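Long-range contacts in PvdO (Pseudomonas aeruginosa, PDB 5HHA), which binds calcium in the periplasm and, as a member of the formylglycine-generating-enzyme family, probably takes part in maturation of the pyoverdine chromophore: residues 38-43 and 86-91; 47-52 and 70-75; 63-68 and 263-268; 82-87 and 280-285; 223-228 and 246-251. All blocks are in the same frame, centred on the assembly; numbering follows the deposited sequence.

Interaction 1: 38-43 and 86-91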
# COMPACT_ATOMS: atom_id res chain seq x y z
N ASP A 38 15.32 10.37 8.20
CA ASP A 38 15.27 9.06 7.56
C ASP A 38 13.88 8.47 7.57
O ASP A 38 13.66 7.38 7.05
CB ASP A 38 16.16 8.08 8.35
CG ASP A 38 17.62 8.17 7.96
OD1 ASP A 38 17.91 8.41 6.77
OD2 ASP A 38 18.46 7.97 8.86
N CYS A 39 12.94 9.16 8.21
CA CYS A 39 11.59 8.64 8.42
C CYS A 39 10.71 8.91 7.21
O CYS A 39 10.94 9.90 6.49
CB CYS A 39 10.94 9.33 9.62
SG CYS A 39 11.67 8.91 11.22
N PRO A 40 9.70 8.05 6.99
CA PRO A 40 8.83 8.28 5.83
C PRO A 40 8.04 9.57 5.93
O PRO A 40 7.64 9.97 7.02
CB PRO A 40 7.90 7.07 5.86
CG PRO A 40 8.61 6.02 6.64
CD PRO A 40 9.41 6.78 7.66
N GLU A 41 7.81 10.22 4.80
CA GLU A 41 6.94 11.39 4.76
C GLU A 41 5.49 10.97 4.97
O GLU A 41 4.96 10.12 4.24
CB GLU A 41 7.10 12.10 3.43
CG GLU A 41 8.51 12.69 3.28
CD GLU A 41 8.79 13.29 1.92
OE1 GLU A 41 7.86 13.51 1.13
OE2 GLU A 41 9.97 13.55 1.61
N MET A 42 4.86 11.54 5.99
CA MET A 42 3.51 11.19 6.39
C MET A 42 2.54 12.29 5.96
O MET A 42 2.89 13.48 5.93
CB MET A 42 3.47 11.05 7.89
CG MET A 42 4.46 10.06 8.43
SD MET A 42 4.32 8.39 7.77
CE MET A 42 2.73 7.88 8.48
N VAL A 43 1.32 11.89 5.61
CA VAL A 43 0.27 12.85 5.29
C VAL A 43 -0.94 12.54 6.17
O VAL A 43 -1.31 11.39 6.39
CB VAL A 43 -0.09 12.84 3.77
CG1 VAL A 43 -0.61 11.47 3.30
CG2 VAL A 43 -1.08 13.95 3.43
N ALA A 86 13.20 2.15 -0.54
CA ALA A 86 14.39 1.33 -0.35
C ALA A 86 15.39 2.01 0.58
O ALA A 86 15.99 1.35 1.43
CB ALA A 86 15.03 1.00 -1.66
N GLY A 87 15.60 3.31 0.41
CA GLY A 87 16.54 4.02 1.26
C GLY A 87 16.04 4.09 2.68
O GLY A 87 16.83 4.04 3.64
N GLU A 88 14.74 4.22 2.86
CA GLU A 88 14.18 4.27 4.20
C GLU A 88 14.34 2.93 4.89
O GLU A 88 14.69 2.85 6.08
CB GLU A 88 12.72 4.71 4.15
CG GLU A 88 12.60 6.20 3.90
CD GLU A 88 11.28 6.67 3.31
OE1 GLU A 88 10.33 5.87 3.13
OE2 GLU A 88 11.19 7.90 3.06
N LEU A 89 14.09 1.85 4.15
CA LEU A 89 14.31 0.53 4.72
C LEU A 89 15.79 0.31 5.03
O LEU A 89 16.13 -0.27 6.08
CB LEU A 89 13.77 -0.55 3.79
CG LEU A 89 13.82 -2.00 4.31
CD1 LEU A 89 12.86 -2.17 5.48
CD2 LEU A 89 13.51 -2.99 3.19
N ASP A 90 16.66 0.78 4.16
CA ASP A 90 18.09 0.60 4.37
C ASP A 90 18.54 1.30 5.64
O ASP A 90 19.41 0.81 6.35
CB ASP A 90 18.88 1.13 3.17
CG ASP A 90 18.97 0.15 2.03
OD1 ASP A 90 18.70 -1.05 2.22
OD2 ASP A 90 19.36 0.59 0.93
N ALA A 91 17.94 2.44 5.97
CA ALA A 91 18.28 3.13 7.20
C ALA A 91 17.96 2.28 8.44
O ALA A 91 18.71 2.22 9.43
CB ALA A 91 17.57 4.49 7.26
O HOH W 1 13.31 4.66 7.75
O HOH W 2 12.43 10.06 4.16
O HOH W 3 9.09 9.30 2.29
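Asp38 and Glu88 mark the nearest approach of the two backbones, their CA atoms 6.0 Å apart, where the loop leading into strand 42-52 passes the first turn of helix 86-96. Glu88 carries most of the contact. With its CG beside the backbone N (chi1 -76°) and the chain extended from there, the side chain reaches from the helix to the loop, its CG 3.5 Å from Asp38 O, and brings its carboxylate obliquely against Pro40. There OE1 of Glu88 faces the proline ring, 3.8 Å from Pro40 CB, while OE2 lies near Pro40 CA.

Polar links across the gap are made through water. One water donates to both Cys39 O and Glu88 OE2, the latter at 2.7 Å. Another accepts a hydrogen bond from Glu41 N and donates one to the same OE2, at 2.6 Å, and a third joins the carbonyls of Asp38 and Glu88. One turn further along, the methyl of Ala91 packs on the carboxylate of Asp38, CB to CG 3.7 Å. Cys39 is tied to Cys36 by a disulfide, and Pro40 also rests on Tyr137 and Leu141 of helix 131-145. The other carboxylate oxygen of Glu88, OE1, accepts a bond from Thr85 N, while the side chain of Thr85, at the N-cap, caps the backbone N of Glu88: the reciprocal pattern of a capping box, whose glutamate here also receives the incoming loop.

Interaction 2: 47-52 and 70-75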
# COMPACT_ATOMS: atom_id res chain seq x y z
N ALA A 47 -10.66 12.52 9.32
CA ALA A 47 -11.74 11.71 9.84
C ALA A 47 -12.90 11.75 8.86
O ALA A 47 -13.01 12.67 8.06
CB ALA A 47 -12.18 12.23 11.19
N GLY A 48 -13.77 10.75 8.91
CA GLY A 48 -14.92 10.68 8.03
C GLY A 48 -15.28 9.25 7.74
O GLY A 48 -14.62 8.33 8.21
N SER A 49 -16.33 9.06 6.95
CA SER A 49 -16.77 7.75 6.51
C SER A 49 -16.61 7.64 5.01
O SER A 49 -16.55 8.63 4.29
CB SER A 49 -18.25 7.53 6.83
OG SER A 49 -18.47 7.56 8.20
N PHE A 50 -16.54 6.40 4.55
CA PHE A 50 -16.55 6.15 3.12
C PHE A 50 -17.19 4.81 2.83
O PHE A 50 -17.32 3.99 3.71
CB PHE A 50 -15.13 6.20 2.51
CG PHE A 50 -14.34 4.91 2.66
CD1 PHE A 50 -13.94 4.43 3.90
CD2 PHE A 50 -13.98 4.18 1.53
CE1 PHE A 50 -13.21 3.26 4.01
CE2 PHE A 50 -13.26 3.00 1.64
CZ PHE A 50 -12.86 2.56 2.88
N THR A 51 -17.57 4.59 1.59
CA THR A 51 -18.10 3.31 1.18
C THR A 51 -16.97 2.44 0.64
O THR A 51 -16.27 2.82 -0.31
CB THR A 51 -19.18 3.49 0.09
OG1 THR A 51 -20.23 4.33 0.59
CG2 THR A 51 -19.75 2.15 -0.36
N MET A 52 -16.81 1.28 1.25
CA MET A 52 -15.76 0.34 0.90
C MET A 52 -16.33 -0.80 0.09
O MET A 52 -17.45 -1.29 0.38
CB MET A 52 -15.13 -0.20 2.19
CG MET A 52 -13.89 -1.04 1.96
SD MET A 52 -13.21 -1.58 3.55
CE MET A 52 -11.72 -2.43 3.02
N ASP A 70 -20.23 0.81 4.55
CA ASP A 70 -19.63 2.07 4.92
C ASP A 70 -18.77 1.89 6.17
O ASP A 70 -19.13 1.19 7.09
CB ASP A 70 -20.70 3.13 5.15
CG ASP A 70 -21.33 3.61 3.86
OD1 ASP A 70 -21.10 3.01 2.80
OD2 ASP A 70 -22.14 4.56 3.93
N VAL A 71 -17.60 2.50 6.13
CA VAL A 71 -16.61 2.41 7.20
C VAL A 71 -16.32 3.81 7.70
O VAL A 71 -16.21 4.76 6.92
CB VAL A 71 -15.31 1.74 6.68
CG1 VAL A 71 -14.24 1.71 7.75
CG2 VAL A 71 -15.61 0.38 6.20
N THR A 72 -16.20 3.92 9.02
CA THR A 72 -16.02 5.20 9.70
C THR A 72 -14.69 5.30 10.41
O THR A 72 -14.30 4.40 11.13
CB THR A 72 -17.15 5.38 10.75
OG1 THR A 72 -18.41 5.42 10.07
CG2 THR A 72 -16.96 6.64 11.59
N PHE A 73 -13.99 6.40 10.16
CA PHE A 73 -12.76 6.76 10.86
C PHE A 73 -13.10 7.94 11.76
O PHE A 73 -13.33 9.04 11.30
CB PHE A 73 -11.63 7.15 9.88
CG PHE A 73 -11.34 6.08 8.90
CD1 PHE A 73 -10.53 5.04 9.23
CD2 PHE A 73 -11.94 6.09 7.66
CE1 PHE A 73 -10.29 4.01 8.33
CE2 PHE A 73 -11.69 5.07 6.74
CZ PHE A 73 -10.88 4.03 7.10
N ALA A 74 -13.20 7.67 13.06
CA ALA A 74 -13.63 8.70 14.02
C ALA A 74 -12.58 9.82 14.17
O ALA A 74 -12.92 10.97 14.47
CB ALA A 74 -13.95 8.07 15.38
N LYS A 75 -11.32 9.49 13.94
CA LYS A 75 -10.22 10.42 14.19
C LYS A 75 -9.31 10.51 12.97
O LYS A 75 -9.08 9.50 12.28
CB LYS A 75 -9.39 9.95 15.38
CG LYS A 75 -10.16 9.90 16.69
CD LYS A 75 -9.23 9.71 17.88
CE LYS A 75 -10.03 9.80 19.18
NZ LYS A 75 -9.16 9.75 20.40
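Ser49 faces Thr72 and Phe50 faces Val71 in an antiparallel ladder between strands 42-52 and 69-73, which follow one another in the chain and form a hairpin with a long connection. Backbone bonds come first. Gly48 pairs with Phe73, and Phe50 with Val71, each a hydrogen-bonded pair with two N-H to O links; the shortest runs from Phe73 N to Gly48 O at 2.8 Å. Ser49 with Thr72 and Thr51 with Asp70 are the non-hydrogen-bonded pairs, with CA atoms 4.2 Å apart in each.

Polar side chains occupy the face carrying these last four residues, which is exposed. The hydroxyls Ser49 OG and Thr72 OG1 share a hydrogen bond of 2.8 Å. Thr51 OG1 donates to Asp70 OD1 over 2.7 Å, reaching the oxygen from above the carboxylate, 46° out of its plane.

Apolar contacts fill the other face. The Phe50 ring, swung between its backbone N and carbonyl carbon (chi1 83°), leans toward the neighbouring strand and meets Phe73 rim to rim: CE1 of Phe50 is 3.6 Å from CE2 of Phe73, with the planes only 17° apart. Tyr159 of helix 154-162 meets both rings, placing this face of the hairpin against the helix. Val71 lies alongside Phe50, its CB 3.7 Å from Phe50 CE1, and its CG2 branch meets the extended Met52, whose SD sits 4.1 Å away from that atom.

Interaction 3: 63-68 and 263-268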
# COMPACT_ATOMS: atom_id res chain seq x y z
N PRO A 63 -15.35 -11.06 -7.16
CA PRO A 63 -16.45 -11.39 -6.25
C PRO A 63 -16.24 -11.09 -4.78
O PRO A 63 -17.23 -10.94 -4.06
CB PRO A 63 -16.65 -12.90 -6.49
CG PRO A 63 -16.11 -13.14 -7.84
CD PRO A 63 -15.01 -12.18 -8.06
N ASP A 64 -14.99 -10.98 -4.33
CA ASP A 64 -14.74 -10.69 -2.93
C ASP A 64 -14.84 -9.22 -2.57
O ASP A 64 -14.57 -8.86 -1.41
CB ASP A 64 -13.38 -11.25 -2.46
CG ASP A 64 -12.17 -10.65 -3.18
OD1 ASP A 64 -12.34 -9.89 -4.15
OD2 ASP A 64 -11.05 -10.96 -2.74
N GLU A 65 -15.26 -8.37 -3.50
CA GLU A 65 -15.30 -6.92 -3.28
C GLU A 65 -16.65 -6.43 -2.77
O GLU A 65 -16.96 -5.26 -2.83
CB GLU A 65 -14.92 -6.18 -4.56
CG GLU A 65 -13.48 -6.47 -4.98
CD GLU A 65 -13.12 -6.00 -6.36
OE1 GLU A 65 -13.68 -4.99 -6.82
OE2 GLU A 65 -12.24 -6.58 -7.01
N GLY A 66 -17.44 -7.34 -2.23
CA GLY A 66 -18.72 -6.98 -1.65
C GLY A 66 -18.98 -7.74 -0.39
O GLY A 66 -18.32 -8.73 -0.09
N PRO A 67 -20.01 -7.31 0.34
CA PRO A 67 -20.89 -6.19 -0.03
C PRO A 67 -20.26 -4.82 0.17
O PRO A 67 -19.38 -4.62 1.04
CB PRO A 67 -22.08 -6.33 0.92
CG PRO A 67 -21.53 -7.11 2.06
CD PRO A 67 -20.54 -8.07 1.47
N LEU A 68 -20.71 -3.86 -0.61
CA LEU A 68 -20.45 -2.47 -0.33
C LEU A 68 -20.86 -2.21 1.10
O LEU A 68 -21.94 -2.67 1.54
CB LEU A 68 -21.28 -1.60 -1.25
CG LEU A 68 -20.84 -1.59 -2.71
CD1 LEU A 68 -21.97 -1.12 -3.61
CD2 LEU A 68 -19.62 -0.70 -2.83
N SER A 263 -9.40 0.92 -7.08
CA SER A 263 -9.30 1.17 -5.65
C SER A 263 -9.82 0.04 -4.79
O SER A 263 -9.38 -0.12 -3.64
CB SER A 263 -10.03 2.45 -5.30
OG SER A 263 -9.38 3.59 -5.82
N GLY A 264 -10.81 -0.71 -5.27
CA GLY A 264 -11.40 -1.79 -4.51
C GLY A 264 -10.82 -3.17 -4.71
O GLY A 264 -11.26 -4.11 -4.07
N ASN A 265 -9.82 -3.30 -5.57
CA ASN A 265 -9.21 -4.61 -5.81
C ASN A 265 -8.61 -5.17 -4.54
O ASN A 265 -7.94 -4.43 -3.80
CB ASN A 265 -8.13 -4.49 -6.90
CG ASN A 265 -7.74 -5.86 -7.50
OD1 ASN A 265 -6.79 -6.50 -7.10
ND2 ASN A 265 -8.47 -6.27 -8.48
N ARG A 266 -8.77 -6.47 -4.31
CA ARG A 266 -8.25 -7.13 -3.12
C ARG A 266 -7.33 -8.26 -3.54
O ARG A 266 -7.49 -8.83 -4.62
CB ARG A 266 -9.39 -7.73 -2.27
CG ARG A 266 -10.47 -6.73 -1.93
CD ARG A 266 -11.59 -7.35 -1.12
NE ARG A 266 -11.17 -7.48 0.27
CZ ARG A 266 -11.78 -8.25 1.18
NH1 ARG A 266 -12.84 -8.97 0.84
NH2 ARG A 266 -11.34 -8.27 2.42
N ASN A 267 -6.39 -8.63 -2.68
CA ASN A 267 -5.57 -9.81 -2.90
C ASN A 267 -5.02 -10.25 -1.55
O ASN A 267 -5.29 -9.62 -0.54
CB ASN A 267 -4.46 -9.48 -3.91
CG ASN A 267 -3.97 -10.71 -4.68
OD1 ASN A 267 -4.20 -11.85 -4.30
ND2 ASN A 267 -3.30 -10.47 -5.78
N ASN A 268 -4.27 -11.34 -1.54
CA ASN A 268 -3.80 -11.92 -0.29
C ASN A 268 -2.47 -12.62 -0.52
O ASN A 268 -2.08 -12.88 -1.64
CB ASN A 268 -4.85 -12.88 0.31
CG ASN A 268 -5.07 -14.10 -0.54
OD1 ASN A 268 -6.08 -14.20 -1.25
ND2 ASN A 268 -4.13 -15.00 -0.53
O HOH W 4 -10.57 -8.28 -5.61
O HOH W 5 -8.88 -11.23 -4.15
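Asp64 and Arg266 pass each other at a slant, carboxylate and guanidinium planes 41° apart, where a long irregular loop lies against the start of strand 266-269 in the FGE-sulfatase-type domain, of whose modelled residues fewer than a third are helix or strand. The two charged groups do not form a salt bridge. Asp64 OD2 stays 4.5 Å from Arg266 NH1, well out of the guanidinium plane, and the Asp64 carboxylate instead flanks the aliphatic part of the arginine, OD2 being 3.7 Å from Arg266 CB.

Across this contact the guanidinium grips backbone instead. A bend at chi3 (78°) turns its edge to the loop, and NH1 of Arg266 donates nearly in plane to Asp64 O at 2.8 Å. That nitrogen also serves His228 O, while NE pairs with Glu154, so several partners fix the rotation of the group.

Glu65 reaches in extended form over Gly264, its CG 3.4 Å from Gly264 O. Its carboxylate is held by Thr54 and Gln62 and by a salt bridge to Arg262. Water joins the segments further: Arg266 N donates to a water at 2.9 Å, and that water lies 2.8 Å from both Asp64 OD1 and Glu65 OE2.

Interaction 4: 82-87 and 280-285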
# COMPACT_ATOMS: atom_id res chain seq x y z
N TYR A 82 3.92 8.06 0.38
CA TYR A 82 4.52 7.11 -0.54
C TYR A 82 4.59 5.74 0.12
O TYR A 82 4.50 5.63 1.35
CB TYR A 82 5.96 7.50 -0.87
CG TYR A 82 6.13 8.92 -1.36
CD1 TYR A 82 5.51 9.33 -2.52
CD2 TYR A 82 6.92 9.84 -0.67
CE1 TYR A 82 5.68 10.61 -3.00
CE2 TYR A 82 7.09 11.13 -1.15
CZ TYR A 82 6.45 11.50 -2.30
OH TYR A 82 6.62 12.78 -2.77
N GLN A 83 4.76 4.70 -0.67
CA GLN A 83 5.29 3.46 -0.17
C GLN A 83 6.64 3.75 0.51
O GLN A 83 7.38 4.65 0.10
CB GLN A 83 5.44 2.48 -1.33
CG GLN A 83 4.09 1.95 -1.84
CD GLN A 83 3.84 2.09 -3.33
OE1 GLN A 83 4.68 2.53 -4.12
NE2 GLN A 83 2.63 1.67 -3.74
N VAL A 84 6.93 3.00 1.57
CA VAL A 84 8.22 3.16 2.23
C VAL A 84 9.31 2.84 1.22
O VAL A 84 9.19 1.89 0.46
CB VAL A 84 8.29 2.30 3.47
CG1 VAL A 84 9.72 2.30 4.07
CG2 VAL A 84 7.29 2.79 4.51
N THR A 85 10.36 3.65 1.18
CA THR A 85 11.35 3.51 0.11
C THR A 85 12.48 2.57 0.47
O THR A 85 12.69 2.24 1.64
CB THR A 85 12.00 4.85 -0.25
OG1 THR A 85 12.80 5.28 0.86
CG2 THR A 85 10.97 5.92 -0.64
N ALA A 86 13.20 2.15 -0.54
CA ALA A 86 14.39 1.33 -0.35
C ALA A 86 15.39 2.01 0.58
O ALA A 86 15.99 1.35 1.43
CB ALA A 86 15.03 1.00 -1.66
N GLY A 87 15.60 3.31 0.41
CA GLY A 87 16.54 4.02 1.26
C GLY A 87 16.04 4.09 2.68
O GLY A 87 16.83 4.04 3.64
N PHE A 280 5.13 -1.71 1.19
CA PHE A 280 4.26 -1.38 2.32
C PHE A 280 4.24 0.09 2.59
O PHE A 280 5.18 0.81 2.23
CB PHE A 280 4.69 -2.11 3.60
CG PHE A 280 6.06 -1.71 4.11
CD1 PHE A 280 7.22 -2.23 3.54
CD2 PHE A 280 6.19 -0.87 5.21
CE1 PHE A 280 8.46 -1.91 4.05
CE2 PHE A 280 7.43 -0.53 5.71
CZ PHE A 280 8.57 -1.06 5.14
N ARG A 281 3.16 0.54 3.22
CA ARG A 281 3.11 1.85 3.86
C ARG A 281 3.09 1.62 5.37
O ARG A 281 2.87 0.51 5.86
CB ARG A 281 1.85 2.61 3.43
CG ARG A 281 1.83 2.96 1.98
CD ARG A 281 0.55 3.69 1.58
NE ARG A 281 0.43 3.62 0.15
CZ ARG A 281 0.82 4.57 -0.71
NH1 ARG A 281 1.21 5.77 -0.30
NH2 ARG A 281 0.79 4.31 -2.00
N VAL A 282 3.30 2.71 6.11
CA VAL A 282 3.05 2.72 7.53
C VAL A 282 2.04 3.81 7.85
O VAL A 282 1.87 4.79 7.13
CB VAL A 282 4.35 2.94 8.37
CG1 VAL A 282 5.29 1.75 8.25
CG2 VAL A 282 5.07 4.23 8.00
N ALA A 283 1.40 3.62 9.00
CA ALA A 283 0.44 4.58 9.54
C ALA A 283 0.94 5.06 10.89
O ALA A 283 1.70 4.36 11.55
CB ALA A 283 -0.94 3.95 9.68
N ARG A 284 0.44 6.22 11.30
CA ARG A 284 0.86 6.85 12.55
C ARG A 284 -0.34 7.50 13.21
O ARG A 284 -1.06 8.26 12.57
CB ARG A 284 1.97 7.87 12.25
CG ARG A 284 1.98 9.14 13.08
CD ARG A 284 3.16 9.19 14.00
NE ARG A 284 3.85 10.49 14.06
CZ ARG A 284 3.38 11.58 14.66
NH1 ARG A 284 2.18 11.59 15.20
NH2 ARG A 284 4.12 12.67 14.69
N GLU A 285 -0.56 7.21 14.48
CA GLU A 285 -1.64 7.87 15.21
C GLU A 285 -1.22 9.31 15.48
O GLU A 285 -0.04 9.61 15.63
CB GLU A 285 -1.97 7.11 16.49
CG GLU A 285 -3.12 6.10 16.29
CD GLU A 285 -2.82 4.71 16.83
OE1 GLU A 285 -2.53 4.58 18.03
OE2 GLU A 285 -2.91 3.74 16.06
O HOH W 6 7.35 -0.27 -0.04
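Val84 presses on Phe280 in the buried core of the FGE-type domain, just before Thr85, the N-cap residue of helix 86-96, where the chain passes the broken strand 278-285. This is the tight part. Val84 N donates to Phe280 O at 2.9 Å, almost straight at hydrogen (167°). The valine also covers one ring face: CB stands 4.0 Å from the ring centroid of Phe280, a CH-pi contact, and CG2 comes within 3.5 Å of Phe280 CE2. Since CG of Phe280 is tucked between its backbone N and carbonyl carbon (chi1 65°), the ring folds back toward the valine. Tyr137 of helix 131-145 touches Val84 as well.

A second, polar half is held mainly from outside the two segments. Gln83 N lies over one face of the Arg281 guanidinium, 3.7 Å above its plane, and the Gln83 amide is turned 50° against that group. Neither side chain bonds the other; both reach Glu219 OE2, and Arg281 also donates to Ser80 O and Tyr211 O. The loose side belongs to partly exposed Tyr82, whose side chain stays 5.1 Å or more from 280-285 and whose ring meets that of Tyr211. A water links the backbones, accepting from Phe280 N at 2.9 Å and lying at the same distance from Val84 O.

Interaction 5: 223-228 and 246-251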
# COMPACT_ATOMS: atom_id res chain seq x y z
N ASP A 223 -4.76 -6.88 8.00
CA ASP A 223 -5.91 -7.75 8.10
C ASP A 223 -5.62 -9.18 7.69
O ASP A 223 -4.90 -9.44 6.72
CB ASP A 223 -7.07 -7.25 7.21
CG ASP A 223 -7.47 -5.83 7.50
OD1 ASP A 223 -6.59 -4.96 7.60
OD2 ASP A 223 -8.70 -5.58 7.61
N CYS A 224 -6.25 -10.11 8.39
CA CYS A 224 -6.33 -11.48 7.91
C CYS A 224 -7.27 -11.57 6.73
O CYS A 224 -8.15 -10.76 6.57
CB CYS A 224 -6.80 -12.41 9.03
SG CYS A 224 -5.56 -12.46 10.36
N TRP A 225 -7.08 -12.59 5.91
CA TRP A 225 -7.85 -12.73 4.68
C TRP A 225 -9.29 -13.15 4.93
O TRP A 225 -9.58 -14.05 5.76
CB TRP A 225 -7.19 -13.79 3.79
CG TRP A 225 -8.03 -14.15 2.59
CD1 TRP A 225 -8.28 -13.38 1.52
CD2 TRP A 225 -8.73 -15.38 2.38
NE1 TRP A 225 -9.10 -14.03 0.63
CE2 TRP A 225 -9.39 -15.27 1.14
CE3 TRP A 225 -8.87 -16.56 3.11
CZ2 TRP A 225 -10.18 -16.29 0.61
CZ3 TRP A 225 -9.66 -17.58 2.59
CH2 TRP A 225 -10.30 -17.44 1.35
N HIS A 226 -10.21 -12.52 4.20
CA HIS A 226 -11.60 -12.96 4.11
C HIS A 226 -12.01 -12.79 2.67
O HIS A 226 -11.60 -11.86 1.98
CB HIS A 226 -12.54 -12.13 5.03
CG HIS A 226 -12.11 -12.13 6.46
ND1 HIS A 226 -11.12 -11.30 6.93
CD2 HIS A 226 -12.54 -12.85 7.53
CE1 HIS A 226 -10.91 -11.54 8.21
NE2 HIS A 226 -11.78 -12.46 8.60
N ASP A 227 -12.88 -13.70 2.24
CA ASP A 227 -13.29 -13.82 0.85
C ASP A 227 -14.51 -12.95 0.48
O ASP A 227 -15.18 -13.19 -0.54
CB ASP A 227 -13.61 -15.30 0.62
CG ASP A 227 -13.66 -15.68 -0.83
OD1 ASP A 227 -12.95 -15.07 -1.66
OD2 ASP A 227 -14.41 -16.64 -1.12
N HIS A 228 -14.77 -11.91 1.27
CA HIS A 228 -15.98 -11.12 1.18
C HIS A 228 -15.89 -10.08 2.28
O HIS A 228 -14.90 -10.03 3.03
CB HIS A 228 -17.18 -12.05 1.42
CG HIS A 228 -17.10 -12.70 2.75
ND1 HIS A 228 -16.63 -13.99 2.94
CD2 HIS A 228 -17.31 -12.20 3.98
CE1 HIS A 228 -16.60 -14.26 4.23
NE2 HIS A 228 -17.00 -13.18 4.89
N LEU A 246 -3.45 -16.67 5.71
CA LEU A 246 -3.35 -15.66 4.66
C LEU A 246 -3.73 -14.31 5.23
O LEU A 246 -4.61 -14.22 6.09
CB LEU A 246 -4.27 -15.99 3.50
CG LEU A 246 -3.99 -17.30 2.77
CD1 LEU A 246 -5.10 -17.60 1.79
CD2 LEU A 246 -2.66 -17.25 2.05
N VAL A 247 -3.03 -13.27 4.77
CA VAL A 247 -3.36 -11.91 5.10
C VAL A 247 -3.62 -11.12 3.81
O VAL A 247 -3.28 -11.56 2.73
CB VAL A 247 -2.23 -11.23 5.91
CG1 VAL A 247 -2.07 -11.90 7.29
CG2 VAL A 247 -0.92 -11.18 5.13
N GLN A 248 -4.24 -9.97 3.94
CA GLN A 248 -4.55 -9.12 2.79
C GLN A 248 -3.35 -8.31 2.34
O GLN A 248 -2.53 -7.87 3.16
CB GLN A 248 -5.68 -8.13 3.14
CG GLN A 248 -6.96 -8.77 3.64
CD GLN A 248 -7.84 -9.48 2.60
OE1 GLN A 248 -7.63 -9.44 1.38
NE2 GLN A 248 -8.84 -10.12 3.09
N ILE A 249 -3.28 -8.07 1.04
CA ILE A 249 -2.39 -7.08 0.44
C ILE A 249 -3.25 -6.20 -0.47
O ILE A 249 -4.32 -6.60 -0.94
CB ILE A 249 -1.22 -7.74 -0.33
CG1 ILE A 249 -1.73 -8.68 -1.41
CG2 ILE A 249 -0.32 -8.49 0.64
CD1 ILE A 249 -0.62 -9.33 -2.27
N ARG A 250 -2.79 -4.98 -0.71
CA ARG A 250 -3.57 -4.00 -1.46
C ARG A 250 -2.73 -3.31 -2.52
O ARG A 250 -1.49 -3.30 -2.47
CB ARG A 250 -4.17 -2.96 -0.52
CG ARG A 250 -5.50 -3.44 0.11
CD ARG A 250 -6.56 -3.70 -0.97
NE ARG A 250 -7.90 -3.88 -0.42
CZ ARG A 250 -8.91 -3.04 -0.59
NH1 ARG A 250 -8.83 -1.94 -1.35
NH2 ARG A 250 -10.06 -3.34 -0.05
N GLY A 251 -3.41 -2.68 -3.46
CA GLY A 251 -2.79 -1.97 -4.56
C GLY A 251 -2.56 -2.91 -5.73
O GLY A 251 -3.30 -3.85 -5.97
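Gln248, Trp225 and Leu246 bury the most surface here, grouped round a short antiparallel bridge at the start of strand 247-251. The bridge pairs Cys224 with Val247 in non-hydrogen-bonded fashion, CA atoms 4.1 Å apart, and is flanked by two backbone bonds: Gln248 N to Asp223 O at 2.9 Å, and Trp225 N to Leu246 O at 3.0 Å. The disulfide from Cys224 to Cys244 ties strand 223-224 covalently to the connection that leads into strand 247-251.

Gln248 contributes most. Its chain bends at chi2 (-74°) and so folds over residues 223-226, with CG 3.7 Å from Cys224 O and 3.9 Å from Asp223 CB. The amide then lies across the backbone of Trp225 and beside the indole, the two planes 43° apart, and ends near the backbone of His226. Glu154 and Arg266 touch the same glutamine from outside.

Trp225, with CG anti to its own N (chi1 171°), swings the indole alongside Leu246. These side chains run in the same direction, CB to CB 3.7 Å, and the leucine's CD1 lies 4.1 Å from Trp225 CE3. Asn268 of the adjoining strand touches both. Asp223 faces elsewhere with its carboxylate, which accepts bonds from Glu154 N and Trp239 N. Its carbonyl is closely packed all the same: Asp223 O sits 3.3 Å from Val247 CB.

All five contacts attach to a single mixed sheet, a worked case of distant segments converging on one framework. Interactions 1 and 4 share the start of helix 86-96, their centres about 7 Å apart, and touch where Pro40 CG meets Val84 CG2 at 4.1 Å. Interactions 3 and 5 lie about 9 Å apart between centres and join through neighbouring strands, while Met52 CE packs on Arg250 NH2 to link interaction 2 with interaction 5. Interactions 1 and 3 sit on opposite sides of the chain's centre, about 29 Å apart between centres. Toward the calcium site, Gln83 of interaction 4 comes about 8 Å from the calcium ligand Asn186, side chain to side chain; the side chain of Asn265 in interaction 3 is about 11 Å from that of Thr187, another calcium ligand.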